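Local coordinates for antigen MTB48, Mycobacterial protein (PDB 4WJ1), which is secreted by the ESX-1 type VII secretion system and probably takes part in DNA conjugation, at least in the recipient strain, at residues P13-K18 and E182-A187; A19-S24 and F177-E182; A58-G63 and A204-E209; E68-A73 and E194-L199. All coordinates share one frame; numbering follows the deposited sequence.

Contact 1. Residues P13-K18 and E182-A187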
loop_
_atom_site.group_PDB
_atom_site.type_symbol
_atom_site.label_atom_id
_atom_site.label_comp_id
_atom_site.label_asym_id
_atom_site.label_seq_id
_atom_site.Cartn_x
_atom_site.Cartn_y
_atom_site.Cartn_z
ATOM N N PRO A 13 -2.255 31.532 10.235
ATOM C CA PRO A 13 -1.396 31.059 9.137
ATOM C C PRO A 13 -0.767 29.701 9.422
ATOM O O PRO A 13 -0.656 28.884 8.512
ATOM C CB PRO A 13 -0.311 32.138 9.041
ATOM C CG PRO A 13 -0.961 33.367 9.595
ATOM C CD PRO A 13 -1.878 32.890 10.683
ATOM N N GLY A 14 -0.368 29.464 10.667
ATOM C CA GLY A 14 0.179 28.177 11.053
ATOM C C GLY A 14 -0.810 27.055 10.807
ATOM O O GLY A 14 -0.425 25.934 10.455
ATOM N N LEU A 15 -2.095 27.346 10.985
ATOM C CA LEU A 15 -3.117 26.343 10.731
ATOM C C LEU A 15 -3.237 26.074 9.222
ATOM O O LEU A 15 -3.413 24.929 8.813
ATOM C CB LEU A 15 -4.460 26.761 11.319
ATOM C CG LEU A 15 -4.575 26.904 12.847
ATOM C CD1 LEU A 15 -5.974 27.329 13.230
ATOM C CD2 LEU A 15 -4.222 25.636 13.574
ATOM N N GLU A 16 -3.137 27.117 8.402
ATOM C CA GLU A 16 -3.101 26.924 6.949
ATOM C C GLU A 16 -1.929 26.055 6.538
ATOM O O GLU A 16 -2.121 25.062 5.841
ATOM C CB GLU A 16 -3.008 28.247 6.196
ATOM C CG GLU A 16 -4.253 28.603 5.407
ATOM C CD GLU A 16 -4.794 27.448 4.598
ATOM O OE1 GLU A 16 -4.048 26.888 3.772
ATOM O OE2 GLU A 16 -5.978 27.097 4.793
ATOM N N ARG A 17 -0.724 26.432 6.964
ATOM C CA ARG A 17 0.476 25.665 6.640
ATOM C C ARG A 17 0.253 24.195 6.956
ATOM O O ARG A 17 0.609 23.332 6.168
ATOM C CB ARG A 17 1.707 26.191 7.396
ATOM C CG ARG A 17 2.459 27.336 6.697
ATOM C CD ARG A 17 3.115 28.335 7.684
ATOM N NE ARG A 17 3.554 27.726 8.945
ATOM C CZ ARG A 17 3.872 28.407 10.051
ATOM N NH1 ARG A 17 3.804 29.735 10.070
ATOM N NH2 ARG A 17 4.264 27.761 11.144
ATOM N N LYS A 18 -0.374 23.911 8.088
ATOM C CA LYS A 18 -0.591 22.525 8.489
ATOM C C LYS A 18 -1.646 21.823 7.655
ATOM O O LYS A 18 -1.502 20.641 7.340
ATOM C CB LYS A 18 -0.997 22.432 9.950
ATOM C CG LYS A 18 -0.947 21.016 10.463
ATOM C CD LYS A 18 0.493 20.607 10.738
ATOM C CE LYS A 18 0.771 19.195 10.284
ATOM N NZ LYS A 18 1.435 19.189 8.993
ATOM N N GLU A 182 2.127 24.875 14.272
ATOM C CA GLU A 182 2.813 25.826 15.133
ATOM C C GLU A 182 1.836 26.796 15.796
ATOM O O GLU A 182 0.861 27.231 15.183
ATOM C CB GLU A 182 3.860 26.602 14.331
ATOM C CG GLU A 182 4.960 25.729 13.708
ATOM C CD GLU A 182 5.901 25.097 14.738
ATOM O OE1 GLU A 182 5.950 25.567 15.898
ATOM O OE2 GLU A 182 6.599 24.125 14.378
ATOM N N GLY A 183 2.101 27.127 17.053
ATOM C CA GLY A 183 1.280 28.083 17.781
ATOM C C GLY A 183 -0.146 27.642 18.061
ATOM O O GLY A 183 -0.991 28.446 18.455
ATOM N N TRP A 184 -0.433 26.365 17.856
ATOM C CA TRP A 184 -1.759 25.857 18.158
ATOM C C TRP A 184 -1.709 25.070 19.465
ATOM O O TRP A 184 -0.882 24.177 19.643
ATOM C CB TRP A 184 -2.277 24.990 17.014
ATOM C CG TRP A 184 -3.745 24.699 17.096
ATOM C CD1 TRP A 184 -4.669 25.321 17.899
ATOM C CD2 TRP A 184 -4.463 23.702 16.356
ATOM N NE1 TRP A 184 -5.919 24.770 17.698
ATOM C CE2 TRP A 184 -5.819 23.774 16.761
ATOM C CE3 TRP A 184 -4.096 22.756 15.400
ATOM C CZ2 TRP A 184 -6.806 22.940 16.229
ATOM C CZ3 TRP A 184 -5.075 21.930 14.872
ATOM C CH2 TRP A 184 -6.416 22.026 15.292
ATOM N N ALA A 185 -2.580 25.428 20.395
ATOM C CA ALA A 185 -2.620 24.746 21.677
ATOM C C ALA A 185 -4.049 24.657 22.164
ATOM O O ALA A 185 -4.908 25.451 21.773
ATOM C CB ALA A 185 -1.755 25.456 22.698
ATOM N N GLY A 186 -4.298 23.680 23.023
ATOM C CA GLY A 186 -5.604 23.525 23.621
ATOM C C GLY A 186 -6.155 22.180 23.229
ATOM O O GLY A 186 -5.459 21.372 22.622
ATOM N N ALA A 187 -7.413 21.950 23.575
ATOM C CA ALA A 187 -8.040 20.651 23.392
ATOM C C ALA A 187 -8.042 20.248 21.934
ATOM O O ALA A 187 -7.643 19.140 21.601
ATOM C CB ALA A 187 -9.462 20.665 23.934
HETATM O O HOH W 1 2.065 24.928 10.919
#

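Contact 2. Residues A19-S24 and F177-E182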
loop_
_atom_site.group_PDB
_atom_site.type_symbol
_atom_site.label_atom_id
_atom_site.label_comp_id
_atom_site.label_asym_id
_atom_site.label_seq_id
_atom_site.Cartn_x
_atom_site.Cartn_y
_atom_site.Cartn_z
ATOM N N ALA A 19 -2.725 22.530 7.332
ATOM C CA ALA A 19 -3.754 21.935 6.495
ATOM C C ALA A 19 -3.123 21.658 5.134
ATOM O O ALA A 19 -3.380 20.640 4.496
ATOM C CB ALA A 19 -4.956 22.850 6.369
ATOM N N HIS A 20 -2.261 22.571 4.718
ATOM C CA HIS A 20 -1.587 22.459 3.437
ATOM C C HIS A 20 -0.666 21.242 3.436
ATOM O O HIS A 20 -0.711 20.455 2.500
ATOM C CB HIS A 20 -0.818 23.744 3.128
ATOM C CG HIS A 20 -0.017 23.679 1.876
ATOM N ND1 HIS A 20 -0.588 23.710 0.622
ATOM C CD2 HIS A 20 1.322 23.585 1.674
ATOM C CE1 HIS A 20 0.357 23.634 -0.297
ATOM N NE2 HIS A 20 1.526 23.564 0.320
ATOM N N GLU A 21 0.133 21.061 4.490
ATOM C CA GLU A 21 1.006 19.886 4.571
ATOM C C GLU A 21 0.203 18.600 4.515
ATOM O O GLU A 21 0.632 17.630 3.893
ATOM C CB GLU A 21 1.842 19.872 5.848
ATOM C CG GLU A 21 2.885 20.958 5.968
ATOM C CD GLU A 21 3.571 20.931 7.332
ATOM O OE1 GLU A 21 2.966 21.410 8.318
ATOM O OE2 GLU A 21 4.708 20.418 7.421
ATOM N N CYS A 22 -0.949 18.593 5.180
ATOM C CA CYS A 22 -1.829 17.433 5.176
ATOM C C CYS A 22 -2.338 17.068 3.795
ATOM O O CYS A 22 -2.779 15.944 3.584
ATOM C CB CYS A 22 -3.029 17.677 6.079
ATOM S SG CYS A 22 -2.593 17.626 7.799
ATOM N N GLU A 23 -2.306 18.030 2.875
ATOM C CA GLU A 23 -2.782 17.834 1.513
ATOM C C GLU A 23 -1.634 17.469 0.555
ATOM O O GLU A 23 -1.823 17.420 -0.658
ATOM C CB GLU A 23 -3.493 19.103 1.025
ATOM C CG GLU A 23 -4.880 19.287 1.626
ATOM C CD GLU A 23 -5.556 20.579 1.188
ATOM O OE1 GLU A 23 -4.875 21.634 1.082
ATOM O OE2 GLU A 23 -6.779 20.520 0.934
ATOM N N SER A 24 -0.449 17.233 1.112
ATOM C CA SER A 24 0.727 16.917 0.323
ATOM C C SER A 24 0.447 15.767 -0.634
ATOM O O SER A 24 -0.073 14.728 -0.243
ATOM C CB SER A 24 1.911 16.560 1.226
ATOM O OG SER A 24 2.411 17.703 1.892
ATOM N N PHE A 177 2.561 14.543 8.371
ATOM C CA PHE A 177 1.454 14.567 9.308
ATOM C C PHE A 177 1.947 14.574 10.738
ATOM O O PHE A 177 1.222 14.980 11.638
ATOM C CB PHE A 177 0.531 13.362 9.076
ATOM C CG PHE A 177 -0.007 13.293 7.695
ATOM C CD1 PHE A 177 -1.169 13.950 7.365
ATOM C CD2 PHE A 177 0.688 12.613 6.694
ATOM C CE1 PHE A 177 -1.654 13.912 6.060
ATOM C CE2 PHE A 177 0.211 12.572 5.398
ATOM C CZ PHE A 177 -0.964 13.221 5.083
ATOM N N ALA A 178 3.186 14.140 10.945
ATOM C CA ALA A 178 3.657 13.838 12.292
ATOM C C ALA A 178 3.740 15.055 13.215
ATOM O O ALA A 178 3.580 14.928 14.416
ATOM C CB ALA A 178 5.003 13.163 12.225
ATOM N N ASN A 179 4.004 16.223 12.650
ATOM C CA ASN A 179 4.268 17.412 13.434
ATOM C C ASN A 179 2.995 18.223 13.640
ATOM O O ASN A 179 2.267 18.470 12.697
ATOM C CB ASN A 179 5.339 18.268 12.750
ATOM C CG ASN A 179 4.941 18.684 11.318
ATOM O OD1 ASN A 179 4.516 17.852 10.497
ATOM N ND2 ASN A 179 5.069 19.977 11.024
ATOM N N PRO A 180 2.716 18.627 14.883
ATOM C CA PRO A 180 1.583 19.511 15.153
ATOM C C PRO A 180 1.778 20.904 14.574
ATOM O O PRO A 180 2.903 21.370 14.554
ATOM C CB PRO A 180 1.547 19.585 16.694
ATOM C CG PRO A 180 2.284 18.375 17.155
ATOM C CD PRO A 180 3.329 18.106 16.115
ATOM N N ALA A 181 0.699 21.565 14.163
ATOM C CA ALA A 181 0.758 22.956 13.726
ATOM C C ALA A 181 1.424 23.859 14.762
ATOM O O ALA A 181 1.289 23.652 15.973
ATOM C CB ALA A 181 -0.638 23.469 13.421
ATOM N N GLU A 182 2.127 24.875 14.272
ATOM C CA GLU A 182 2.813 25.826 15.133
ATOM C C GLU A 182 1.836 26.796 15.796
ATOM O O GLU A 182 0.861 27.231 15.183
ATOM C CB GLU A 182 3.860 26.602 14.331
ATOM C CG GLU A 182 4.960 25.729 13.708
ATOM C CD GLU A 182 5.901 25.097 14.738
ATOM O OE1 GLU A 182 5.950 25.567 15.898
ATOM O OE2 GLU A 182 6.599 24.125 14.378
#

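Contact 3. Residues A58-G63 and A204-E209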
loop_
_atom_site.group_PDB
_atom_site.type_symbol
_atom_site.label_atom_id
_atom_site.label_comp_id
_atom_site.label_asym_id
_atom_site.label_seq_id
_atom_site.Cartn_x
_atom_site.Cartn_y
_atom_site.Cartn_z
ATOM N N ALA A 58 -5.659 0.662 -3.239
ATOM C CA ALA A 58 -6.978 1.154 -2.865
ATOM C C ALA A 58 -6.954 1.699 -1.435
ATOM O O ALA A 58 -7.587 2.705 -1.135
ATOM C CB ALA A 58 -8.008 0.065 -3.000
ATOM N N THR A 59 -6.195 1.030 -0.574
ATOM C CA THR A 59 -6.057 1.416 0.823
ATOM C C THR A 59 -5.339 2.752 0.915
ATOM O O THR A 59 -5.722 3.618 1.700
ATOM C CB THR A 59 -5.298 0.331 1.618
ATOM O OG1 THR A 59 -6.067 -0.880 1.609
ATOM C CG2 THR A 59 -5.052 0.753 3.053
ATOM N N PHE A 60 -4.314 2.927 0.084
ATOM C CA PHE A 60 -3.557 4.171 0.061
ATOM C C PHE A 60 -4.476 5.304 -0.350
ATOM O O PHE A 60 -4.351 6.416 0.143
ATOM C CB PHE A 60 -2.375 4.086 -0.909
ATOM C CG PHE A 60 -1.361 3.021 -0.566
ATOM C CD1 PHE A 60 -1.313 2.462 0.700
ATOM C CD2 PHE A 60 -0.444 2.591 -1.519
ATOM C CE1 PHE A 60 -0.379 1.484 1.017
ATOM C CE2 PHE A 60 0.495 1.621 -1.216
ATOM C CZ PHE A 60 0.529 1.067 0.053
ATOM N N ALA A 61 -5.394 5.027 -1.275
ATOM C CA ALA A 61 -6.334 6.055 -1.724
ATOM C C ALA A 61 -7.258 6.468 -0.567
ATOM O O ALA A 61 -7.636 7.635 -0.461
ATOM C CB ALA A 61 -7.151 5.573 -2.905
ATOM N N ALA A 62 -7.634 5.514 0.281
ATOM C CA ALA A 62 -8.433 5.841 1.459
ATOM C C ALA A 62 -7.602 6.723 2.388
ATOM O O ALA A 62 -8.108 7.691 2.958
ATOM C CB ALA A 62 -8.892 4.589 2.168
ATOM N N GLY A 63 -6.315 6.400 2.491
ATOM C CA GLY A 63 -5.371 7.177 3.270
ATOM C C GLY A 63 -5.331 8.626 2.829
ATOM O O GLY A 63 -5.426 9.539 3.652
ATOM N N ALA A 204 3.448 5.012 7.856
ATOM C CA ALA A 204 4.649 4.233 8.086
ATOM C C ALA A 204 4.337 2.739 8.070
ATOM O O ALA A 204 5.128 1.947 7.566
ATOM C CB ALA A 204 5.280 4.615 9.376
ATOM N N ASP A 205 3.189 2.352 8.615
ATOM C CA ASP A 205 2.765 0.950 8.542
ATOM C C ASP A 205 2.511 0.554 7.092
ATOM O O ASP A 205 2.860 -0.545 6.670
ATOM C CB ASP A 205 1.507 0.699 9.384
ATOM C CG ASP A 205 1.727 0.994 10.862
ATOM O OD1 ASP A 205 2.906 1.109 11.266
ATOM O OD2 ASP A 205 0.733 1.112 11.622
HETATM N N MSE A 206 1.910 1.460 6.329
HETATM C CA MSE A 206 1.663 1.205 4.932
HETATM C C MSE A 206 2.995 1.000 4.192
HETATM O O MSE A 206 3.100 0.146 3.312
HETATM C CB MSE A 206 0.853 2.345 4.322
HETATM C CG MSE A 206 -0.606 2.311 4.730
HETATM SE SE MSE A 206 -1.420 0.534 4.571
HETATM C CE MSE A 206 -1.406 0.042 6.460
ATOM N N GLY A 207 4.012 1.772 4.570
ATOM C CA GLY A 207 5.355 1.585 4.042
ATOM C C GLY A 207 5.860 0.184 4.361
ATOM O O GLY A 207 6.385 -0.507 3.507
ATOM N N ALA A 208 5.681 -0.250 5.597
ATOM C CA ALA A 208 6.134 -1.574 5.997
ATOM C C ALA A 208 5.421 -2.660 5.214
ATOM O O ALA A 208 6.011 -3.718 4.958
ATOM C CB ALA A 208 5.918 -1.784 7.486
ATOM N N GLU A 209 4.155 -2.410 4.864
ATOM C CA GLU A 209 3.387 -3.352 4.049
ATOM C C GLU A 209 3.966 -3.401 2.640
ATOM O O GLU A 209 3.987 -4.448 2.014
ATOM C CB GLU A 209 1.907 -2.980 3.983
ATOM C CG GLU A 209 1.167 -2.969 5.329
ATOM C CD GLU A 209 0.922 -4.353 5.913
ATOM O OE1 GLU A 209 1.466 -5.343 5.392
ATOM O OE2 GLU A 209 0.188 -4.453 6.923
#

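Contact 4. Residues E68-A73 and E194-L199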
loop_
_atom_site.group_PDB
_atom_site.type_symbol
_atom_site.label_atom_id
_atom_site.label_comp_id
_atom_site.label_asym_id
_atom_site.label_seq_id
_atom_site.Cartn_x
_atom_site.Cartn_y
_atom_site.Cartn_z
ATOM N N GLU A 68 -6.835 14.587 3.567
ATOM C CA GLU A 68 -7.684 15.696 3.156
ATOM C C GLU A 68 -8.722 16.037 4.219
ATOM O O GLU A 68 -9.107 17.189 4.345
ATOM C CB GLU A 68 -8.376 15.367 1.839
ATOM C CG GLU A 68 -7.404 15.191 0.688
ATOM C CD GLU A 68 -8.022 14.447 -0.472
ATOM O OE1 GLU A 68 -7.253 13.915 -1.305
ATOM O OE2 GLU A 68 -9.274 14.399 -0.540
ATOM N N ARG A 69 -9.170 15.034 4.970
ATOM C CA ARG A 69 -10.167 15.263 6.005
ATOM C C ARG A 69 -9.556 16.012 7.185
ATOM O O ARG A 69 -10.168 16.936 7.720
ATOM C CB ARG A 69 -10.792 13.946 6.466
ATOM C CG ARG A 69 -11.549 13.236 5.363
ATOM C CD ARG A 69 -12.307 12.024 5.866
ATOM N NE ARG A 69 -13.365 12.434 6.774
ATOM C CZ ARG A 69 -13.329 12.264 8.091
ATOM N NH1 ARG A 69 -12.287 11.671 8.660
ATOM N NH2 ARG A 69 -14.345 12.677 8.837
ATOM N N ILE A 70 -8.342 15.629 7.568
ATOM C CA ILE A 70 -7.628 16.341 8.614
ATOM C C ILE A 70 -7.410 17.786 8.191
ATOM O O ILE A 70 -7.600 18.700 8.987
ATOM C CB ILE A 70 -6.282 15.687 8.942
ATOM C CG1 ILE A 70 -6.511 14.288 9.515
ATOM C CG2 ILE A 70 -5.479 16.555 9.913
ATOM C CD1 ILE A 70 -5.263 13.665 10.076
ATOM N N ALA A 71 -7.047 17.993 6.929
ATOM C CA ALA A 71 -6.859 19.352 6.414
ATOM C C ALA A 71 -8.138 20.152 6.565
ATOM O O ALA A 71 -8.119 21.303 6.975
ATOM C CB ALA A 71 -6.436 19.335 4.951
ATOM N N ALA A 72 -9.254 19.530 6.216
ATOM C CA ALA A 72 -10.522 20.219 6.220
ATOM C C ALA A 72 -10.935 20.534 7.657
ATOM O O ALA A 72 -11.485 21.598 7.934
ATOM C CB ALA A 72 -11.577 19.384 5.518
ATOM N N ALA A 73 -10.650 19.605 8.559
ATOM C CA ALA A 73 -10.966 19.774 9.968
ATOM C C ALA A 73 -10.164 20.937 10.525
ATOM O O ALA A 73 -10.686 21.768 11.264
ATOM C CB ALA A 73 -10.676 18.506 10.726
ATOM N N GLU A 194 -3.187 14.317 17.806
ATOM C CA GLU A 194 -3.385 12.893 18.021
ATOM C C GLU A 194 -3.840 12.190 16.735
ATOM O O GLU A 194 -3.368 11.099 16.403
ATOM C CB GLU A 194 -4.395 12.671 19.154
ATOM C CG GLU A 194 -4.544 11.221 19.567
ATOM C CD GLU A 194 -3.234 10.586 20.011
ATOM O OE1 GLU A 194 -2.337 11.319 20.482
ATOM O OE2 GLU A 194 -3.098 9.348 19.881
ATOM N N ALA A 195 -4.748 12.832 16.010
ATOM C CA ALA A 195 -5.297 12.269 14.792
ATOM C C ALA A 195 -4.178 12.171 13.772
ATOM O O ALA A 195 -4.035 11.173 13.056
ATOM C CB ALA A 195 -6.445 13.129 14.267
ATOM N N GLN A 196 -3.361 13.213 13.749
ATOM C CA GLN A 196 -2.238 13.275 12.848
ATOM C C GLN A 196 -1.229 12.195 13.177
ATOM O O GLN A 196 -0.683 11.555 12.284
ATOM C CB GLN A 196 -1.590 14.636 12.918
ATOM C CG GLN A 196 -2.409 15.728 12.286
ATOM C CD GLN A 196 -1.749 17.070 12.478
ATOM O OE1 GLN A 196 -0.524 17.167 12.434
ATOM N NE2 GLN A 196 -2.545 18.103 12.730
ATOM N N ARG A 197 -0.979 11.989 14.460
ATOM C CA ARG A 197 -0.052 10.949 14.864
ATOM C C ARG A 197 -0.548 9.589 14.385
ATOM O O ARG A 197 0.234 8.746 13.966
ATOM C CB ARG A 197 0.135 10.940 16.373
ATOM C CG ARG A 197 1.223 9.986 16.824
ATOM C CD ARG A 197 1.078 9.612 18.300
ATOM N NE ARG A 197 -0.229 9.024 18.608
ATOM C CZ ARG A 197 -0.631 7.817 18.206
ATOM N NH1 ARG A 197 0.157 7.042 17.448
ATOM N NH2 ARG A 197 -1.838 7.388 18.556
ATOM N N ARG A 198 -1.856 9.387 14.433
ATOM C CA ARG A 198 -2.423 8.130 13.979
ATOM C C ARG A 198 -2.194 7.957 12.496
ATOM O O ARG A 198 -1.768 6.890 12.056
ATOM C CB ARG A 198 -3.912 8.058 14.286
ATOM C CG ARG A 198 -4.217 7.941 15.760
ATOM C CD ARG A 198 -5.643 7.496 16.003
ATOM N NE ARG A 198 -6.010 7.714 17.397
ATOM C CZ ARG A 198 -6.655 8.795 17.814
ATOM N NH1 ARG A 198 -6.997 9.721 16.917
ATOM N NH2 ARG A 198 -6.962 8.944 19.105
ATOM N N LEU A 199 -2.474 9.009 11.733
ATOM C CA LEU A 199 -2.405 8.937 10.285
ATOM C C LEU A 199 -0.957 8.812 9.841
ATOM O O LEU A 199 -0.623 8.006 8.964
ATOM C CB LEU A 199 -3.060 10.158 9.653
ATOM C CG LEU A 199 -2.996 10.143 8.123
ATOM C CD1 LEU A 199 -3.570 8.849 7.579
ATOM C CD2 LEU A 199 -3.721 11.363 7.532
#

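Contact 1. Residues P13-K18 and E182-A187
Gly14, in helix 12-22, lets the loop ahead of helix 187-230 come close: Gly14 CA lies 5.4 Å from Glu182 CA. With no side chain between them, Gly14 CA rests 4.3 Å from Glu182 O. A water donates to Gly14 O at 2.7 Å and accepts a weak bond from Glu182 N. Leu15 reaches forward with one branch: its CD2 sits over one face of the Trp184 indole, off toward the rim, 3.4 Å from Trp184 CD2. Trp184 presents that face with CG anti to its backbone N (chi1 -166°). Arg17 NH2 meets the aliphatic part of Glu182, 3.3 Å from Glu182 CG, which is in the guanidinium plane at its edge. The opposite charges are not paired, since Arg17 NH2 and Glu182 OE2 are 5.4 Å apart; any attraction is probably long-range. Trp184-Ala185-Gly186 matches the WxG sequence of type VII substrates, and Trp184 NE1 is hydrogen-bonded to Tyr81 OH, consistent with the paired WxG and YxxxD/E secretion signal. Helix 40-96 backs the contact, with Leu15 on Ile74 and Ala78, while Trp184 also leans on Ala189 and Cys192 of helix 187-230.

Contact 2. Residues A19-S24 and F177-E182
A backbone carbonyl, rather than a side chain, makes the closest approach to the aromatic ring here: Cys22 O lies 3.4 Å from Phe177 CE1, slanting in so that neither the face nor the edge of the ring is cleanly addressed. Phe177 starts out from its backbone pointing away from 19-24, yet with CG beside the backbone N and anti to the carbonyl carbon (chi1 -58°) its ring comes back to Cys22 of helix 12-22. There the Cys22 sulfur joins in. SG is 4.0 Å from Phe177 CD1 and 5.0 Å from the ring centroid, 64° off the ring normal, an oblique sulfur-aromatic contact. Just beyond, the chain turns at Ser24, whose N and OG both donate to Glu21 O; the OG bond measures 2.7 Å and fixes the hydroxyl against the turn. On the flank, Glu21 and Asn179 extend from opposite directions and stop short of bonding, with Glu21 OE2 3.6 Å from Asn179 ND2 and the carboxylate and amide planes 73° apart. Glu21 OE1 is instead held by Lys18 in a salt bridge. Behind the contact, Phe177 meets Trp203 and, edge-to-face, His173, while Cys22 packs on Ile70 of helix 40-96. No hydrogen bond spans the two segments, so the join between the PE-family and PPE-family regions depends here on dispersion and weak polar attraction around one ring, with the Glu21 charge probably balanced chiefly by its own helix neighbour.

Contact 3. Residues A58-G63 and A204-E209
Met206 sets out from helix 187-230 toward helix 40-96, and each of its first three side-chain atoms beyond CA finds a partner there. CB touches the Phe60 ring first, 3.6 Å from Phe60 CE1. CG continues along the same part of the ring, 3.8 Å from Phe60 CE1 and a little farther from CD1. A bend at chi2 (-47°) then folds the chain so that SE, the selenium of selenomethionine standing where methionine has sulfur, drops beside the ring in its plane. It lies 5.2 Å from the Phe60 centroid, 87° off the ring normal, which makes this a Met-aromatic contact at the ring edge, where the aromatic hydrogens are directed and a polarisable atom is well placed to meet them. SE also lies 3.9 Å from Thr59 CG2, roughly at right angles to the direction of Phe60 CE1, so two consecutive residues of helix 40-96 touch it. The terminal CE leads away from both. Thr59 CG2 stands anti to the backbone N, which turns the methyl to the selenium, while OG1 is hydrogen-bonded to Lys55 O. The backbones stay well apart, with 7.7 Å between Phe60 CA and Met206 CA, so the two segments meet through side chains. Helix 154-178 closes another side, Leu170 touching both Phe60 and Met206, while Trp163 and Tyr166 add to the packing on Phe60. The loop residue Pro280 rests on Thr59 and Met206, leaving the contact buried near the middle of the elongated helical bundle.

Contact 4. Residues E68-A73 and E194-L199
Ile70 and Leu199 are brought together by different first torsions: Ile70 holds CG1 anti to its carbonyl carbon (chi1 -64°) and runs on extended to CD1, whereas Leu199 sets CG anti to its backbone N (chi1 179°). The two side chains run alongside each other in opposite senses and meet branch to branch, Ile70 CD1 lying 3.8 Å from Leu199 CD2. The same CD1 approaches the backbone of the partner helix, 4.1 Å from Ala195 O, and Ala195 CB is near enough to pack. Ile70's other branch, CG2, lies against the aliphatic part of Gln196, 4.0 Å from its CG. The segment axes are 11.0 Å apart at closest approach and nearly antiparallel, at 167°. The salt bridges of 194-199 stay within that segment. Arg197 grips Glu194 OE2 side-on with two nitrogens, NE and NH2, the latter at 2.7 Å, with the oxygen in the guanidinium plane. Arg198 lays a face of its guanidinium over Glu194 CG and contributes only a long ion pair. Helices 40-96 and 187-230, from the PE-family and PPE-family regions, therefore join here through apolar packing, while the salt-bridge network ties side chains of one helix to each other and adds no bond across.

Contacts 3 and 4 are buried and join the same pair, helices 40-96 and 187-230, at two levels about 15 Å apart between centres. Contacts 1 and 2 are only partly buried and share helix 12-22, which meets the end of helix 154-178 and the connection that follows it. Chemistry changes with place: apolar branches and a selenium-aromatic contact in the interior, then water, a backbone carbonyl against a ring, and polar groups that approach without bonding toward the bundle's edge. Contacts 1, 2 and 4 adjoin one another, with Leu199 packing on Phe177; contact 3, near the chain's centre, touches none of them, though its nearest atoms come within about 4 Å of contact 4. All four link PE-family to PPE-family sequence.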